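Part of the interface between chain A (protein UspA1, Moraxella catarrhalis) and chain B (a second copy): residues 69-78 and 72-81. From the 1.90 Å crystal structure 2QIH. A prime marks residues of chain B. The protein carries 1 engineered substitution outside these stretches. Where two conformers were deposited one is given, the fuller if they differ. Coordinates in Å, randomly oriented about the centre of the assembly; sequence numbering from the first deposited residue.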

# COMPACT_ATOMS: atom_id res chain seq x y z
N LEU A 69 -8.12 -22.63 -2.87
CA LEU A 69 -7.69 -21.61 -1.91
C LEU A 69 -6.43 -20.89 -2.43
O LEU A 69 -6.34 -19.66 -2.38
CB LEU A 69 -7.45 -22.27 -0.54
CG LEU A 69 -8.68 -22.87 0.18
CD1 LEU A 69 -8.33 -23.70 1.47
CD2 LEU A 69 -9.66 -21.74 0.51
N HIS A 70 -5.46 -21.62 -2.98
CA HIS A 70 -4.28 -20.96 -3.56
C HIS A 70 -4.73 -19.96 -4.65
O HIS A 70 -4.31 -18.80 -4.66
CB HIS A 70 -3.26 -21.95 -4.14
CG HIS A 70 -2.22 -21.25 -4.96
ND1 HIS A 70 -1.17 -20.57 -4.39
CD2 HIS A 70 -2.13 -21.04 -6.30
CE1 HIS A 70 -0.46 -19.98 -5.34
NE2 HIS A 70 -1.02 -20.24 -6.50
N SER A 71 -5.60 -20.40 -5.55
CA SER A 71 -6.02 -19.51 -6.64
C SER A 71 -6.66 -18.26 -6.08
O SER A 71 -6.38 -17.14 -6.53
CB SER A 71 -6.98 -20.22 -7.60
OG SER A 71 -6.30 -21.29 -8.25
N MET A 72 -7.50 -18.43 -5.08
CA MET A 72 -8.13 -17.30 -4.42
C MET A 72 -7.12 -16.31 -3.86
O MET A 72 -7.19 -15.09 -4.16
CB MET A 72 -9.08 -17.79 -3.33
CG MET A 72 -10.30 -18.49 -3.95
SD MET A 72 -11.25 -19.42 -2.74
CE MET A 72 -11.43 -18.26 -1.41
N VAL A 73 -6.17 -16.79 -3.05
CA VAL A 73 -5.15 -15.92 -2.45
C VAL A 73 -4.32 -15.24 -3.55
O VAL A 73 -4.09 -14.05 -3.50
CB VAL A 73 -4.21 -16.69 -1.47
CG1 VAL A 73 -3.38 -15.72 -0.66
CG2 VAL A 73 -5.03 -17.55 -0.53
N ALA A 74 -3.87 -16.02 -4.54
CA ALA A 74 -3.07 -15.49 -5.66
C ALA A 74 -3.70 -14.23 -6.29
O ALA A 74 -3.01 -13.24 -6.57
CB ALA A 74 -2.85 -16.59 -6.75
N ARG A 75 -5.03 -14.28 -6.46
CA ARG A 75 -5.80 -13.17 -7.06
C ARG A 75 -5.84 -11.95 -6.16
O ARG A 75 -5.73 -10.81 -6.64
CB ARG A 75 -7.22 -13.63 -7.36
CG ARG A 75 -7.27 -14.80 -8.35
CD ARG A 75 -8.69 -15.34 -8.49
NE ARG A 75 -8.71 -16.72 -8.96
CZ ARG A 75 -9.80 -17.41 -9.27
NH1 ARG A 75 -11.01 -16.86 -9.16
NH2 ARG A 75 -9.69 -18.66 -9.69
N ALA A 76 -6.02 -12.19 -4.87
CA ALA A 76 -5.98 -11.13 -3.88
C ALA A 76 -4.60 -10.50 -3.83
O ALA A 76 -4.48 -9.27 -3.77
CB ALA A 76 -6.35 -11.68 -2.50
N VAL A 77 -3.57 -11.33 -3.79
CA VAL A 77 -2.17 -10.87 -3.76
C VAL A 77 -1.87 -10.01 -5.00
O VAL A 77 -1.24 -8.94 -4.88
CB VAL A 77 -1.18 -12.04 -3.61
CG1 VAL A 77 0.29 -11.56 -3.67
CG2 VAL A 77 -1.42 -12.73 -2.27
N GLY A 78 -2.33 -10.46 -6.17
CA GLY A 78 -2.21 -9.71 -7.43
C GLY A 78 -2.76 -8.30 -7.30
O GLY A 78 -2.11 -7.33 -7.71
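Chain B, residues 72-81: MVARAVGNNT

Chain B lies beside chain A as a second α-helix running in much the same direction. Residues 72-81 are helical throughout, with backbone angles close to -60/-45 and the usual i to i+4 hydrogen bonds, such as Val77′ N to Val73′ O at 2.8 Å and Thr81′ N to Val77′ O at 2.7 Å. The helix begins before this stretch and continues after it. Its axis makes an angle of 29° with that of helix 69-78 and comes within 10.4 Å of it, a spacing that lets short side chains meet between the backbones. The two copies are aligned in register at Val77 and Val77′, whose CA atoms are 6.6 Å apart.

Met72′, at the start of the stretch, points its CA-to-CB bond sideways, and its CB stays 6.0 Å from His70 CE1, too far for contact, an exposed residue beside the contact. The first real contact is one turn before Val77′, at Val73′, which points toward chain A and is the most heavily covered residue on its side. Its two methyl groups have different neighbours. Val73′ CG2 lies 3.1 Å from His70 CE1, a close approach at the edge of the imidazole, near the ring plane; His70 ND1 is hydrogen-bonded elsewhere in the structure. Val73′ CG1 packs 3.7 Å from Val77 CG2 and, more loosely, 4.2 Å from Val73 CG1. A β-branched valine suits this place because it offers two apolar methyls close to the backbone without the reach of a longer chain.

Ala74′ and Arg75′ are on a part of the helix out of reach of helix 69-78; the long, charged side chain of Arg75′ is exposed, as suits its polarity. With Ala76′ the helix turns back to the contact. Its CB points toward chain A and lies 3.8 Å from Val77 CG1, so even a single methyl group is enough to make apolar contact here. Val77′ follows, buried, with its CA-to-CB bond sideways, yet its CG2 comes within 3.7 Å of Val77 CG2, joining the equivalent residues of the two copies.

Gly78′ and Asn79′ are again out of reach. Asn80′, one turn beyond Ala76′, points toward chain A and closes the site around Val77. Its ND2 lies 3.9 Å from Val77 CG1 and 3.5 Å from Val77 O, and it is hydrogen-bonded elsewhere in the structure, so the buried amide is not left without a polar partner. Thr81′ ends the stretch, exposed and out of reach of helix 69-78.

Together, Val73′, Ala76′, Val77′ and Asn80′ form a hole into which the side chain of Val77 fits as a knob. Their spacing of i, i+3, i+4 and i+7 is the pattern of coiled-coil packing: successive helical turns bring these positions to one side, and a compact valine from the neighbouring helix fills the space among them. The fit is largely apolar, and the two stretches together bury 272 Å².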

# COMPACT_ATOMS: atom_id res chain seq x y z
N MET B 72 6.04 -19.31 -3.53
CA MET B 72 5.91 -18.18 -4.42
C MET B 72 5.03 -17.07 -3.85
O MET B 72 5.47 -15.89 -3.79
CB MET B 72 5.39 -18.65 -5.78
CG MET B 72 6.45 -19.49 -6.51
SD MET B 72 5.76 -20.38 -7.91
CE MET B 72 4.84 -19.13 -8.76
N VAL B 73 3.82 -17.41 -3.42
CA VAL B 73 2.89 -16.42 -2.85
C VAL B 73 3.50 -15.77 -1.61
O VAL B 73 3.48 -14.56 -1.46
CB VAL B 73 1.50 -17.03 -2.52
CG1 VAL B 73 0.49 -15.93 -2.22
CG2 VAL B 73 0.99 -17.86 -3.67
N ALA B 74 4.05 -16.60 -0.71
CA ALA B 74 4.68 -16.11 0.53
C ALA B 74 5.67 -14.95 0.27
O ALA B 74 5.68 -13.94 0.99
CB ALA B 74 5.39 -17.27 1.30
N ARG B 75 6.47 -15.11 -0.79
CA ARG B 75 7.49 -14.13 -1.18
C ARG B 75 6.87 -12.84 -1.70
O ARG B 75 7.36 -11.73 -1.39
CB ARG B 75 8.40 -14.71 -2.25
CG ARG B 75 9.15 -15.96 -1.78
CD ARG B 75 9.91 -16.62 -2.93
NE ARG B 75 10.18 -18.03 -2.67
CZ ARG B 75 10.90 -18.83 -3.45
NH1 ARG B 75 11.47 -18.36 -4.56
NH2 ARG B 75 11.08 -20.10 -3.11
N ALA B 76 5.82 -12.98 -2.49
CA ALA B 76 5.06 -11.84 -2.98
C ALA B 76 4.41 -11.10 -1.82
O ALA B 76 4.43 -9.87 -1.78
CB ALA B 76 3.99 -12.30 -3.97
N VAL B 77 3.78 -11.85 -0.93
CA VAL B 77 3.11 -11.28 0.26
C VAL B 77 4.13 -10.51 1.12
O VAL B 77 3.83 -9.38 1.57
CB VAL B 77 2.36 -12.35 1.07
CG1 VAL B 77 1.74 -11.78 2.36
CG2 VAL B 77 1.25 -12.95 0.21
N GLY B 78 5.31 -11.09 1.32
CA GLY B 78 6.42 -10.45 2.03
C GLY B 78 6.74 -9.07 1.45
O GLY B 78 6.87 -8.10 2.20
N ASN B 79 6.79 -8.99 0.13
CA ASN B 79 7.13 -7.75 -0.55
C ASN B 79 5.99 -6.73 -0.36
O ASN B 79 6.24 -5.53 -0.13
CB ASN B 79 7.30 -8.02 -2.01
CG ASN B 79 8.65 -8.64 -2.35
OD1 ASN B 79 9.58 -8.67 -1.53
ND2 ASN B 79 8.75 -9.14 -3.60
N ASN B 80 4.75 -7.21 -0.45
CA ASN B 80 3.60 -6.35 -0.25
C ASN B 80 3.53 -5.84 1.20
O ASN B 80 3.23 -4.67 1.43
CB ASN B 80 2.31 -7.07 -0.62
CG ASN B 80 2.11 -7.19 -2.10
OD1 ASN B 80 2.84 -6.60 -2.89
ND2 ASN B 80 1.09 -7.95 -2.49
N THR B 81 3.79 -6.70 2.16
CA THR B 81 3.74 -6.24 3.56
C THR B 81 4.74 -5.09 3.77
O THR B 81 4.41 -4.06 4.39
CB THR B 81 4.03 -7.39 4.55
OG1 THR B 81 3.08 -8.44 4.34
CG2 THR B 81 3.88 -6.89 5.99